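PlaB phospholipase (Legionella pneumophila, PDB 6ZTI) acts as a phospholipase of the alpha/beta hydrolase class, linked to virulence, whose activity is controlled by tetramerisation mediated by NAD(H). Local coordinates at residues B[27-32]-B[55-60]; B[113-118]-B[181-186]; B[395-400]-B[447-452]. All blocks are in the same frame, centred on the assembly; numbering follows the deposited sequence.

Overall arrangement
The three contacts come in series along the chain. Interactions 1 and 2 belong to the alpha/beta hydrolase part. Interaction 1 sits at strand 55-60, outermost within this chain, where the six-stranded parallel sheet continues into a second subunit. Interaction 2, centred about 27 Å away, joins the end of helix 102-114 to the loop before strand 191-197. Interaction 3, across the chain's centre from interaction 1, is centred about 34 Å from it and 28 Å from interaction 2. It lies at the mixed sheet's margin, where strand 390-396 gives way to helix 397-404 and meets the loop before strand 452-463. They thus sample a subunit interface, a partly buried junction within one subunit and the dinucleotide surroundings.

Interaction 1: B[27-32]-B[55-60]; sequences THTNTY and IYLGRY
Y32 reaches from the loop after strand 16-21 to strand 55-60 and meets two consecutive residues in different ways. Its OH donates to G58 O at 2.8 Å. The acceptor lies in the plane of the tyrosine ring, at its edge, while seen from the peptide the hydroxyl sits 38° above the carbonyl plane, with a C=O...donor angle of 127°. Further back along the ring, CD2 touches L57 CD2 at 4.0 Å; the two residues lie side by side but run in opposite senses. Y32 chi1 of -58° sets CG beside the backbone N, on the strand side. T31 adds its methyl over one face of the ring, CG2 being 3.8 Å above the plane.

T29 supplies the second point of touch. Its CG2 faces G58 O at 4.1 Å and R59 CB at 4.3 Å, while T29 CB approaches L57 CD1. The hydroxyl is engaged elsewhere: OG1 is hydrogen-bonded to the backbone N of A477 of the second subunit. Strand 55-60 is the outermost strand of the parallel sheet within this chain, and residues 57-60 pair antiparallel with a strand of that same subunit.

The contact therefore combines one directional bond with van der Waals touches, of which the Y32-L57 pair is apolar on both sides: the phenol fixes the loop to a main-chain carbonyl of the strand, and the T29 hydroxyl remains committed to the subunit interface.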
ATOM      1  N   THR B  27      21.957  23.576  -4.148  1.00 14.20           N
ATOM      2  CA  THR B  27      21.711  24.578  -3.117  1.00 19.10           C
ATOM      3  C   THR B  27      22.681  25.754  -3.179  1.00 20.96           C
ATOM      4  O   THR B  27      22.714  26.559  -2.241  1.00 18.50           O
ATOM      5  CB  THR B  27      21.781  23.960  -1.715  1.00 32.63           C
ATOM      6  OG1 THR B  27      23.099  23.457  -1.472  1.00 21.31           O
ATOM      7  CG2 THR B  27      20.765  22.839  -1.571  1.00 31.65           C
ATOM      8  N   HIS B  28      23.451  25.887  -4.256  1.00 16.44           N
ATOM      9  CA  HIS B  28      24.487  26.908  -4.337  1.00 21.51           C
ATOM     10  C   HIS B  28      24.837  27.108  -5.803  1.00 20.41           C
ATOM     11  O   HIS B  28      25.026  26.128  -6.531  1.00 20.68           O
ATOM     12  CB  HIS B  28      25.711  26.472  -3.525  1.00 20.62           C
ATOM     13  CG  HIS B  28      26.640  27.587  -3.173  1.00 20.84           C
ATOM     14  ND1 HIS B  28      27.145  28.463  -4.111  1.00 29.03           N
ATOM     15  CD2 HIS B  28      27.181  27.953  -1.987  1.00 24.82           C
ATOM     16  CE1 HIS B  28      27.942  29.332  -3.513  1.00 21.98           C
ATOM     17  NE2 HIS B  28      27.982  29.044  -2.225  1.00 24.59           N
ATOM     18  N   THR B  29      24.916  28.372  -6.236  1.00 19.44           N
ATOM     19  CA  THR B  29      25.142  28.685  -7.642  1.00 23.83           C
ATOM     20  C   THR B  29      26.584  28.462  -8.075  1.00 16.88           C
ATOM     21  O   THR B  29      26.893  28.653  -9.256  1.00 16.56           O
ATOM     22  CB  THR B  29      24.731  30.134  -7.950  1.00 14.08           C
ATOM     23  OG1 THR B  29      25.254  31.018  -6.954  1.00 22.13           O
ATOM     24  CG2 THR B  29      23.202  30.269  -8.002  1.00 17.81           C
ATOM     25  N   ASN B  30      27.478  28.074  -7.169  1.00 18.91           N
ATOM     26  CA  ASN B  30      28.788  27.620  -7.618  1.00 20.22           C
ATOM     27  C   ASN B  30      28.689  26.342  -8.435  1.00 21.34           C
ATOM     28  O   ASN B  30      29.681  25.938  -9.053  1.00 18.44           O
ATOM     29  CB  ASN B  30      29.740  27.414  -6.428  1.00 23.34           C
ATOM     30  CG  ASN B  30      29.261  26.351  -5.444  1.00 24.01           C
ATOM     31  OD1 ASN B  30      28.353  25.577  -5.729  1.00 20.78           O
ATOM     32  ND2 ASN B  30      29.889  26.313  -4.275  1.00 23.65           N
ATOM     33  N   THR B  31      27.514  25.706  -8.445  1.00 22.20           N
ATOM     34  CA  THR B  31      27.259  24.582  -9.337  1.00 16.21           C
ATOM     35  C   THR B  31      27.686  24.886 -10.770  1.00 21.06           C
ATOM     36  O   THR B  31      28.035  23.967 -11.520  1.00 15.48           O
ATOM     37  CB  THR B  31      25.767  24.231  -9.286  1.00 14.94           C
ATOM     38  OG1 THR B  31      25.511  23.026 -10.023  1.00 17.81           O
ATOM     39  CG2 THR B  31      24.924  25.359  -9.882  1.00 17.60           C
ATOM     40  N   TYR B  32      27.667  26.161 -11.167  1.00 13.04           N
ATOM     41  CA  TYR B  32      28.038  26.566 -12.520  1.00 18.23           C
ATOM     42  C   TYR B  32      29.543  26.675 -12.727  1.00 15.92           C
ATOM     43  O   TYR B  32      29.972  26.982 -13.845  1.00 12.57           O
ATOM     44  CB  TYR B  32      27.392  27.914 -12.874  1.00 15.37           C
ATOM     45  CG  TYR B  32      25.877  27.926 -12.782  1.00 11.34           C
ATOM     46  CD1 TYR B  32      25.115  27.031 -13.520  1.00 15.86           C
ATOM     47  CD2 TYR B  32      25.207  28.854 -11.978  1.00 16.79           C
ATOM     48  CE1 TYR B  32      23.731  27.040 -13.448  1.00 14.60           C
ATOM     49  CE2 TYR B  32      23.828  28.874 -11.903  1.00 14.60           C
ATOM     50  CZ  TYR B  32      23.097  27.960 -12.646  1.00 12.99           C
ATOM     51  OH  TYR B  32      21.719  27.962 -12.584  1.00 14.61           O
ATOM     52  N   ILE B  55      24.801  38.587 -18.365  1.00 21.68           N
ATOM     53  CA  ILE B  55      24.918  37.179 -18.006  1.00 19.53           C
ATOM     54  C   ILE B  55      24.221  36.992 -16.665  1.00 23.20           C
ATOM     55  O   ILE B  55      24.541  37.686 -15.690  1.00 18.87           O
ATOM     56  CB  ILE B  55      26.385  36.723 -17.940  1.00 18.80           C
ATOM     57  CG1 ILE B  55      27.048  36.921 -19.307  1.00 22.74           C
ATOM     58  CG2 ILE B  55      26.465  35.265 -17.484  1.00 22.21           C
ATOM     59  CD1 ILE B  55      28.551  36.682 -19.311  1.00 20.43           C
ATOM     60  N   TYR B  56      23.270  36.060 -16.622  1.00 13.72           N
ATOM     61  CA  TYR B  56      22.405  35.857 -15.473  1.00 13.38           C
ATOM     62  C   TYR B  56      22.556  34.450 -14.918  1.00 17.16           C
ATOM     63  O   TYR B  56      22.640  33.472 -15.667  1.00 13.11           O
ATOM     64  CB  TYR B  56      20.943  36.096 -15.839  1.00 14.94           C
ATOM     65  CG  TYR B  56      20.615  37.551 -16.028  1.00 16.98           C
ATOM     66  CD1 TYR B  56      20.912  38.198 -17.217  1.00 19.78           C
ATOM     67  CD2 TYR B  56      20.017  38.288 -15.014  1.00 21.88           C
ATOM     68  CE1 TYR B  56      20.620  39.553 -17.389  1.00 17.44           C
ATOM     69  CE2 TYR B  56      19.720  39.640 -15.184  1.00 20.42           C
ATOM     70  CZ  TYR B  56      20.022  40.257 -16.373  1.00 16.40           C
ATOM     71  OH  TYR B  56      19.739  41.593 -16.549  1.00 28.22           O
ATOM     72  N   LEU B  57      22.570  34.362 -13.599  1.00 15.04           N
ATOM     73  CA  LEU B  57      22.538  33.090 -12.906  1.00 12.18           C
ATOM     74  C   LEU B  57      21.095  32.796 -12.511  1.00 21.19           C
ATOM     75  O   LEU B  57      20.466  33.587 -11.799  1.00 14.52           O
ATOM     76  CB  LEU B  57      23.460  33.120 -11.690  1.00 12.67           C
ATOM     77  CG  LEU B  57      24.915  33.479 -11.953  1.00 18.75           C
ATOM     78  CD1 LEU B  57      25.723  33.252 -10.674  1.00 19.62           C
ATOM     79  CD2 LEU B  57      25.489  32.681 -13.113  1.00 17.07           C
ATOM     80  N   GLY B  58      20.561  31.683 -13.014  1.00 11.50           N
ATOM     81  CA  GLY B  58      19.275  31.208 -12.547  1.00 14.09           C
ATOM     82  C   GLY B  58      19.422  30.453 -11.241  1.00 14.41           C
ATOM     83  O   GLY B  58      20.442  29.817 -10.978  1.00 18.03           O
ATOM     84  N   ARG B  59      18.412  30.581 -10.378  1.00 10.83           N
ATOM     85  CA  ARG B  59      18.327  29.769  -9.167  1.00 21.11           C
ATOM     86  C   ARG B  59      16.866  29.415  -8.935  1.00 21.35           C
ATOM     87  O   ARG B  59      16.007  30.305  -8.869  1.00 11.39           O
ATOM     88  CB  ARG B  59      18.929  30.492  -7.952  1.00 19.35           C
ATOM     89  CG  ARG B  59      18.221  31.761  -7.504  1.00 19.89           C
ATOM     90  CD  ARG B  59      19.019  32.456  -6.399  1.00 26.87           C
ATOM     91  NE  ARG B  59      18.257  33.538  -5.787  1.00 24.20           N
ATOM     92  CZ  ARG B  59      18.146  34.761  -6.301  1.00 24.72           C
ATOM     93  NH1 ARG B  59      18.751  35.072  -7.439  1.00 24.86           N
ATOM     94  NH2 ARG B  59      17.424  35.677  -5.673  1.00 16.71           N
ATOM     95  N   TYR B  60      16.583  28.115  -8.855  1.00 15.37           N
ATOM     96  CA  TYR B  60      15.244  27.611  -8.601  1.00 16.04           C
ATOM     97  C   TYR B  60      15.312  26.578  -7.487  1.00 15.40           C
ATOM     98  O   TYR B  60      16.388  26.120  -7.093  1.00 17.24           O
ATOM     99  CB  TYR B  60      14.601  27.021  -9.873  1.00 13.21           C
ATOM    100  CG  TYR B  60      15.251  25.770 -10.440  1.00 11.13           C
ATOM    101  CD1 TYR B  60      14.901  24.509  -9.975  1.00 12.47           C
ATOM    102  CD2 TYR B  60      16.186  25.845 -11.468  1.00 14.55           C
ATOM    103  CE1 TYR B  60      15.482  23.367 -10.489  1.00 12.90           C
ATOM    104  CE2 TYR B  60      16.768  24.694 -11.996  1.00  8.93           C
ATOM    105  CZ  TYR B  60      16.414  23.465 -11.501  1.00 12.18           C
ATOM    106  OH  TYR B  60      16.994  22.328 -12.016  1.00 13.00           O
TER

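Interaction 2: B[113-118]-B[181-186]; sequences YFKNNL and LDYDCT
The Y183 ring is approached obliquely by L118 and K115, both from the same side of its plane but at opposite corners. L118 CD1 comes to 3.7 Å from Y183 CD2, with L118 CD2 4.0 Å from CE2; across the ring, K115 NZ is 4.0 Å from Y183 CE1, and K115 CG touches the same atom at 4.1 Å. Each of these two side chains crosses the tyrosine at about a right angle. W180 stacks on the same ring, and at its tip Y183 OH is hydrogen-bonded to D111 OD1, which ties the phenol to helix 102-114.

In this alpha/beta hydrolase fold, that helix follows strand 93-99, and residues 181-186 lead from helix 171-180 toward strand 191-197, so the contact joins two connections of the parallel sheet. No hydrogen bond runs directly between the two segments.

K115 extends with CG anti to the backbone N (chi1 176°) and bends at its last torsion (chi4 56°). NZ is hydrogen-bonded to S179 OG and forms a long salt bridge with D182 OD2 at 3.9 Å, which probably adds modest electrostatic attraction. On the buried side L118 CD1 also packs beside C185, 3.9 Å from its CA and 4.1 Å from SG.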
ATOM      1  N   TYR B 113       4.468  28.092 -23.101  1.00 11.87           N
ATOM      2  CA  TYR B 113       4.287  29.470 -23.550  1.00 14.34           C
ATOM      3  C   TYR B 113       4.479  29.686 -25.046  1.00 13.87           C
ATOM      4  O   TYR B 113       4.019  30.709 -25.552  1.00 15.09           O
ATOM      5  CB  TYR B 113       5.248  30.405 -22.792  1.00 13.29           C
ATOM      6  CG  TYR B 113       4.918  30.506 -21.324  1.00 19.56           C
ATOM      7  CD1 TYR B 113       3.950  31.395 -20.874  1.00 15.06           C
ATOM      8  CD2 TYR B 113       5.553  29.697 -20.391  1.00 14.94           C
ATOM      9  CE1 TYR B 113       3.627  31.481 -19.526  1.00 16.60           C
ATOM     10  CE2 TYR B 113       5.239  29.774 -19.048  1.00 19.43           C
ATOM     11  CZ  TYR B 113       4.274  30.671 -18.620  1.00 16.28           C
ATOM     12  OH  TYR B 113       3.953  30.738 -17.281  1.00 17.23           O
ATOM     13  N   PHE B 114       5.111  28.754 -25.778  1.00 15.30           N
ATOM     14  CA  PHE B 114       5.449  29.066 -27.165  1.00 18.30           C
ATOM     15  C   PHE B 114       5.302  27.896 -28.128  1.00 17.95           C
ATOM     16  O   PHE B 114       5.776  27.990 -29.269  1.00 20.80           O
ATOM     17  CB  PHE B 114       6.875  29.611 -27.232  1.00 19.07           C
ATOM     18  CG  PHE B 114       7.025  30.957 -26.583  1.00 18.97           C
ATOM     19  CD1 PHE B 114       6.606  32.088 -27.237  1.00 15.98           C
ATOM     20  CD2 PHE B 114       7.555  31.083 -25.314  1.00 12.08           C
ATOM     21  CE1 PHE B 114       6.720  33.329 -26.643  1.00 25.63           C
ATOM     22  CE2 PHE B 114       7.665  32.310 -24.720  1.00 19.45           C
ATOM     23  CZ  PHE B 114       7.248  33.439 -25.389  1.00 20.09           C
ATOM     24  N   LYS B 115       4.599  26.832 -27.731  1.00 17.33           N
ATOM     25  CA  LYS B 115       4.620  25.591 -28.495  1.00 16.26           C
ATOM     26  C   LYS B 115       4.316  25.835 -29.966  1.00 26.22           C
ATOM     27  O   LYS B 115       5.116  25.509 -30.849  1.00 33.85           O
ATOM     28  CB  LYS B 115       3.617  24.597 -27.916  1.00 24.21           C
ATOM     29  CG  LYS B 115       3.526  23.311 -28.737  1.00 33.61           C
ATOM     30  CD  LYS B 115       2.712  22.225 -28.034  1.00 32.26           C
ATOM     31  CE  LYS B 115       2.328  21.089 -28.995  1.00 22.21           C
ATOM     32  NZ  LYS B 115       3.502  20.475 -29.651  1.00 20.66           N
ATOM     33  N   ASN B 116       3.156  26.384 -30.253  1.00 25.80           N
ATOM     34  CA  ASN B 116       2.781  26.586 -31.644  1.00 43.29           C
ATOM     35  C   ASN B 116       3.401  27.830 -32.256  1.00 28.41           C
ATOM     36  O   ASN B 116       2.896  28.300 -33.278  1.00 30.95           O
ATOM     37  CB  ASN B 116       1.261  26.662 -31.761  1.00 47.32           C
ATOM     38  CG  ASN B 116       0.570  25.498 -31.088  1.00 53.43           C
ATOM     39  OD1 ASN B 116      -0.315  25.694 -30.252  1.00 40.75           O
ATOM     40  ND2 ASN B 116       0.973  24.274 -31.443  1.00 44.22           N
ATOM     41  N   ASN B 117       4.497  28.351 -31.700  1.00 25.14           N
ATOM     42  CA  ASN B 117       4.864  29.737 -31.964  1.00 26.59           C
ATOM     43  C   ASN B 117       6.308  30.010 -31.572  1.00 28.33           C
ATOM     44  O   ASN B 117       6.602  31.037 -30.951  1.00 22.91           O
ATOM     45  CB  ASN B 117       3.907  30.649 -31.188  1.00 40.23           C
ATOM     46  CG  ASN B 117       3.927  32.080 -31.664  1.00 50.19           C
ATOM     47  OD1 ASN B 117       4.354  32.385 -32.779  1.00 47.53           O
ATOM     48  ND2 ASN B 117       3.437  32.975 -30.814  1.00 54.78           N
ATOM     49  N   LEU B 118       7.222  29.108 -31.940  1.00 21.06           N
ATOM     50  CA  LEU B 118       8.594  29.237 -31.467  1.00 22.07           C
ATOM     51  C   LEU B 118       9.284  30.481 -31.998  1.00 17.96           C
ATOM     52  O   LEU B 118      10.283  30.909 -31.415  1.00 23.02           O
ATOM     53  CB  LEU B 118       9.419  28.011 -31.856  1.00 18.47           C
ATOM     54  CG  LEU B 118       9.163  26.698 -31.127  1.00 24.47           C
ATOM     55  CD1 LEU B 118      10.171  25.688 -31.613  1.00 21.26           C
ATOM     56  CD2 LEU B 118       9.256  26.853 -29.635  1.00 23.32           C
ATOM     57  N   LEU B 181       8.056  16.028 -30.413  1.00 16.05           N
ATOM     58  CA  LEU B 181       8.134  15.446 -31.747  1.00 17.33           C
ATOM     59  C   LEU B 181       7.742  16.446 -32.830  1.00 20.03           C
ATOM     60  O   LEU B 181       8.258  16.377 -33.951  1.00 25.54           O
ATOM     61  CB  LEU B 181       7.248  14.200 -31.832  1.00 12.26           C
ATOM     62  CG  LEU B 181       7.800  13.027 -31.026  1.00 16.81           C
ATOM     63  CD1 LEU B 181       6.739  12.005 -30.757  1.00 15.30           C
ATOM     64  CD2 LEU B 181       8.978  12.374 -31.759  1.00 18.05           C
ATOM     65  N   ASP B 182       6.849  17.383 -32.522  1.00 18.44           N
ATOM     66  CA  ASP B 182       6.342  18.332 -33.507  1.00 24.73           C
ATOM     67  C   ASP B 182       7.176  19.608 -33.617  1.00 22.24           C
ATOM     68  O   ASP B 182       6.864  20.463 -34.452  1.00 25.92           O
ATOM     69  CB  ASP B 182       4.894  18.710 -33.167  1.00 31.86           C
ATOM     70  CG  ASP B 182       3.989  17.504 -33.070  1.00 45.35           C
ATOM     71  OD1 ASP B 182       4.045  16.648 -33.980  1.00 57.50           O
ATOM     72  OD2 ASP B 182       3.234  17.404 -32.078  1.00 65.56           O
ATOM     73  N   TYR B 183       8.213  19.767 -32.805  1.00 17.71           N
ATOM     74  CA  TYR B 183       8.996  20.996 -32.820  1.00 15.68           C
ATOM     75  C   TYR B 183       9.952  21.029 -34.011  1.00 15.89           C
ATOM     76  O   TYR B 183      10.498  20.000 -34.429  1.00 17.15           O
ATOM     77  CB  TYR B 183       9.817  21.121 -31.540  1.00 16.24           C
ATOM     78  CG  TYR B 183       9.078  21.610 -30.306  1.00 12.81           C
ATOM     79  CD1 TYR B 183       7.895  21.020 -29.884  1.00 13.83           C
ATOM     80  CD2 TYR B 183       9.597  22.658 -29.544  1.00  9.77           C
ATOM     81  CE1 TYR B 183       7.242  21.465 -28.731  1.00 11.60           C
ATOM     82  CE2 TYR B 183       8.962  23.100 -28.403  1.00 15.37           C
ATOM     83  CZ  TYR B 183       7.792  22.505 -28.007  1.00 14.41           C
ATOM     84  OH  TYR B 183       7.187  22.969 -26.881  1.00 16.52           O
ATOM     85  N   ASP B 184      10.171  22.235 -34.547  1.00 11.76           N
ATOM     86  CA  ASP B 184      11.279  22.508 -35.473  1.00 13.82           C
ATOM     87  C   ASP B 184      11.932  23.794 -34.985  1.00 10.46           C
ATOM     88  O   ASP B 184      11.625  24.890 -35.463  1.00 15.14           O
ATOM     89  CB  ASP B 184      10.843  22.619 -36.920  1.00 12.74           C
ATOM     90  CG  ASP B 184      12.016  22.434 -37.893  1.00  9.98           C
ATOM     91  OD1 ASP B 184      13.180  22.631 -37.482  1.00 15.44           O
ATOM     92  OD2 ASP B 184      11.791  22.088 -39.071  1.00 20.09           O
ATOM     93  N   CYS B 185      12.834  23.646 -34.015  1.00 10.93           N
ATOM     94  CA  CYS B 185      13.526  24.803 -33.461  1.00 13.28           C
ATOM     95  C   CYS B 185      14.329  25.519 -34.538  1.00 11.46           C
ATOM     96  O   CYS B 185      14.207  26.735 -34.718  1.00 10.50           O
ATOM     97  CB  CYS B 185      14.440  24.363 -32.314  1.00 18.59           C
ATOM     98  SG  CYS B 185      13.602  23.645 -30.880  1.00 16.04           S
ATOM     99  N   THR B 186      15.148  24.769 -35.276  1.00  9.71           N
ATOM    100  CA  THR B 186      16.020  25.389 -36.262  1.00 11.46           C
ATOM    101  C   THR B 186      15.231  26.240 -37.249  1.00 11.06           C
ATOM    102  O   THR B 186      15.635  27.359 -37.570  1.00 12.38           O
ATOM    103  CB  THR B 186      16.817  24.311 -36.982  1.00 13.03           C
ATOM    104  OG1 THR B 186      17.456  23.494 -36.002  1.00 15.80           O
ATOM    105  CG2 THR B 186      17.867  24.935 -37.859  1.00 18.03           C
TER

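Interaction 3: B[395-400]-B[447-452]; sequences LDYDIM and LHPNET
P449 lies on the ring of Y397 in a CH-pi contact: its CD is 3.6 Å from the ring centroid, only 9° off the normal. Two motifs meet here, the N-capped start of helix 397-404, directly after strand 390-396, and the type II beta turn H448-E451 that precedes strand 452-463. L447 O lies 3.6 Å from Y397 CE2, oblique to the ring, and L447 CB is 4.1 Å away from the same CE2.

L447 completes the apolar first shell. Its CD1 meets L395 CD1 at 4.3 Å and M400 SD at 4.2 Å, bringing strand end and helix together on one methyl. M400 also touches L373, an NAD-binding residue, so this packing borders the dinucleotide site.

Further out, the partners are held by main-chain and polar bonds. H448 O accepts from E451 N within the turn and is also hydrogen-bonded to S341 OG on strand 340-349, which pairs with strand 390-396. On the helix side D396 is the N-cap: its OD2 is hydrogen-bonded to N338 ND2, and its OD1 accepts from I399 N at 3.0 Å, the donor standing 55° above the carboxylate plane.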
ATOM      1  N   LEU B 395      19.907  -1.183 -23.209  1.00  5.84           N
ATOM      2  CA  LEU B 395      20.545  -2.235 -23.975  1.00  5.82           C
ATOM      3  C   LEU B 395      21.888  -1.769 -24.507  1.00 10.07           C
ATOM      4  O   LEU B 395      22.091  -0.583 -24.795  1.00  5.80           O
ATOM      5  CB  LEU B 395      19.684  -2.672 -25.177  1.00  7.19           C
ATOM      6  CG  LEU B 395      18.223  -2.994 -24.890  1.00  9.40           C
ATOM      7  CD1 LEU B 395      17.523  -3.272 -26.225  1.00  8.53           C
ATOM      8  CD2 LEU B 395      18.076  -4.155 -23.940  1.00 11.83           C
ATOM      9  N   ASP B 396      22.785  -2.735 -24.676  1.00  7.79           N
ATOM     10  CA  ASP B 396      24.079  -2.498 -25.300  1.00  9.32           C
ATOM     11  C   ASP B 396      23.885  -2.588 -26.806  1.00  6.58           C
ATOM     12  O   ASP B 396      23.670  -3.672 -27.354  1.00  9.83           O
ATOM     13  CB  ASP B 396      25.107  -3.508 -24.797  1.00  8.89           C
ATOM     14  CG  ASP B 396      26.514  -3.215 -25.279  1.00 14.20           C
ATOM     15  OD1 ASP B 396      26.681  -2.824 -26.453  1.00 12.47           O
ATOM     16  OD2 ASP B 396      27.464  -3.381 -24.479  1.00 16.97           O
ATOM     17  N   TYR B 397      23.958  -1.448 -27.480  1.00  9.32           N
ATOM     18  CA  TYR B 397      23.684  -1.444 -28.907  1.00 10.03           C
ATOM     19  C   TYR B 397      24.764  -2.181 -29.686  1.00  9.16           C
ATOM     20  O   TYR B 397      24.472  -2.863 -30.671  1.00  9.73           O
ATOM     21  CB  TYR B 397      23.566  -0.017 -29.420  1.00  6.33           C
ATOM     22  CG  TYR B 397      23.381   0.013 -30.919  1.00  8.01           C
ATOM     23  CD1 TYR B 397      24.476   0.030 -31.769  1.00 13.74           C
ATOM     24  CD2 TYR B 397      22.108  -0.018 -31.484  1.00 10.76           C
ATOM     25  CE1 TYR B 397      24.314   0.042 -33.139  1.00 16.87           C
ATOM     26  CE2 TYR B 397      21.936  -0.008 -32.855  1.00 12.10           C
ATOM     27  CZ  TYR B 397      23.047   0.015 -33.677  1.00 16.89           C
ATOM     28  OH  TYR B 397      22.904   0.034 -35.047  1.00 22.64           O
ATOM     29  N   ASP B 398      26.018  -2.022 -29.298  1.00  7.85           N
ATOM     30  CA  ASP B 398      27.080  -2.638 -30.082  1.00 12.08           C
ATOM     31  C   ASP B 398      27.052  -4.153 -29.956  1.00  7.66           C
ATOM     32  O   ASP B 398      27.394  -4.854 -30.908  1.00  6.81           O
ATOM     33  CB  ASP B 398      28.434  -2.070 -29.655  1.00 11.42           C
ATOM     34  CG  ASP B 398      28.578  -0.601 -30.016  1.00 20.72           C
ATOM     35  OD1 ASP B 398      28.251  -0.228 -31.165  1.00 24.94           O
ATOM     36  OD2 ASP B 398      28.995   0.183 -29.146  1.00 19.23           O
ATOM     37  N   ILE B 399      26.631  -4.676 -28.807  1.00  7.18           N
ATOM     38  CA  ILE B 399      26.513  -6.121 -28.665  1.00 10.28           C
ATOM     39  C   ILE B 399      25.311  -6.629 -29.448  1.00  9.54           C
ATOM     40  O   ILE B 399      25.364  -7.692 -30.079  1.00 11.54           O
ATOM     41  CB  ILE B 399      26.430  -6.492 -27.172  1.00  7.20           C
ATOM     42  CG1 ILE B 399      27.796  -6.282 -26.510  1.00 12.22           C
ATOM     43  CG2 ILE B 399      25.917  -7.924 -27.001  1.00 14.06           C
ATOM     44  CD1 ILE B 399      27.845  -6.528 -25.011  1.00 13.07           C
ATOM     45  N   MET B 400      24.206  -5.881 -29.416  1.00  7.26           N
ATOM     46  CA  MET B 400      23.022  -6.250 -30.187  1.00 10.21           C
ATOM     47  C   MET B 400      23.320  -6.277 -31.675  1.00 14.27           C
ATOM     48  O   MET B 400      23.036  -7.261 -32.362  1.00 13.48           O
ATOM     49  CB  MET B 400      21.894  -5.257 -29.920  1.00  6.89           C
ATOM     50  CG  MET B 400      21.462  -5.200 -28.499  1.00 17.33           C
ATOM     51  SD  MET B 400      19.708  -5.426 -28.349  1.00 31.48           S
ATOM     52  CE  MET B 400      19.573  -7.089 -28.993  1.00 28.04           C
ATOM     53  N   LEU B 447      16.319   0.887 -33.230  1.00 10.93           N
ATOM     54  CA  LEU B 447      17.378   1.149 -32.267  1.00 12.13           C
ATOM     55  C   LEU B 447      18.515   1.900 -32.934  1.00 17.02           C
ATOM     56  O   LEU B 447      18.926   1.563 -34.049  1.00 17.54           O
ATOM     57  CB  LEU B 447      17.967  -0.131 -31.677  1.00 13.78           C
ATOM     58  CG  LEU B 447      17.089  -1.033 -30.845  1.00 15.47           C
ATOM     59  CD1 LEU B 447      17.941  -2.191 -30.385  1.00 15.35           C
ATOM     60  CD2 LEU B 447      16.490  -0.285 -29.679  1.00 10.20           C
ATOM     61  N   HIS B 448      19.037   2.897 -32.227  1.00 10.66           N
ATOM     62  CA  HIS B 448      20.208   3.637 -32.640  1.00  9.86           C
ATOM     63  C   HIS B 448      21.103   3.813 -31.425  1.00  8.91           C
ATOM     64  O   HIS B 448      20.601   3.976 -30.302  1.00  7.23           O
ATOM     65  CB  HIS B 448      19.851   5.009 -33.205  1.00 11.37           C
ATOM     66  CG  HIS B 448      18.909   4.952 -34.358  1.00 14.50           C
ATOM     67  ND1 HIS B 448      19.337   4.804 -35.658  1.00 16.88           N
ATOM     68  CD2 HIS B 448      17.558   5.015 -34.409  1.00 18.58           C
ATOM     69  CE1 HIS B 448      18.292   4.778 -36.464  1.00 21.50           C
ATOM     70  NE2 HIS B 448      17.199   4.911 -35.731  1.00 23.68           N
ATOM     71  N   PRO B 449      22.415   3.785 -31.610  1.00  7.45           N
ATOM     72  CA  PRO B 449      23.304   4.043 -30.482  1.00  7.31           C
ATOM     73  C   PRO B 449      23.109   5.453 -29.962  1.00 10.02           C
ATOM     74  O   PRO B 449      22.851   6.380 -30.726  1.00  7.87           O
ATOM     75  CB  PRO B 449      24.700   3.835 -31.072  1.00 10.98           C
ATOM     76  CG  PRO B 449      24.522   4.084 -32.564  1.00  9.75           C
ATOM     77  CD  PRO B 449      23.154   3.577 -32.872  1.00 13.94           C
ATOM     78  N   ASN B 450      23.224   5.599 -28.646  1.00  7.17           N
ATOM     79  CA  ASN B 450      23.064   6.872 -27.953  1.00  9.81           C
ATOM     80  C   ASN B 450      21.669   7.472 -28.108  1.00  8.44           C
ATOM     81  O   ASN B 450      21.509   8.676 -27.935  1.00  8.08           O
ATOM     82  CB  ASN B 450      24.096   7.909 -28.412  1.00  7.84           C
ATOM     83  CG  ASN B 450      25.505   7.407 -28.288  1.00  7.63           C
ATOM     84  OD1 ASN B 450      25.864   6.751 -27.307  1.00  7.25           O
ATOM     85  ND2 ASN B 450      26.297   7.654 -29.311  1.00 10.76           N
ATOM     86  N   GLU B 451      20.649   6.666 -28.424  1.00  9.49           N
ATOM     87  CA  GLU B 451      19.288   7.174 -28.562  1.00  7.73           C
ATOM     88  C   GLU B 451      18.305   6.377 -27.711  1.00  9.03           C
ATOM     89  O   GLU B 451      18.473   5.176 -27.477  1.00  7.00           O
ATOM     90  CB  GLU B 451      18.805   7.157 -30.024  1.00  8.06           C
ATOM     91  CG  GLU B 451      19.525   8.146 -30.916  1.00 12.00           C
ATOM     92  CD  GLU B 451      18.828   8.353 -32.248  1.00 20.85           C
ATOM     93  OE1 GLU B 451      17.699   7.839 -32.437  1.00 16.30           O
ATOM     94  OE2 GLU B 451      19.410   9.037 -33.116  1.00 18.82           O
ATOM     95  N   THR B 452      17.287   7.096 -27.233  1.00  7.56           N
ATOM     96  CA  THR B 452      16.069   6.537 -26.667  1.00  8.31           C
ATOM     97  C   THR B 452      15.049   6.361 -27.794  1.00  7.70           C
ATOM     98  O   THR B 452      14.983   7.181 -28.707  1.00  9.87           O
ATOM     99  CB  THR B 452      15.505   7.479 -25.586  1.00 10.24           C
ATOM    100  OG1 THR B 452      16.405   7.553 -24.475  1.00 11.03           O
ATOM    101  CG2 THR B 452      14.176   7.004 -25.067  1.00  8.49           C
TER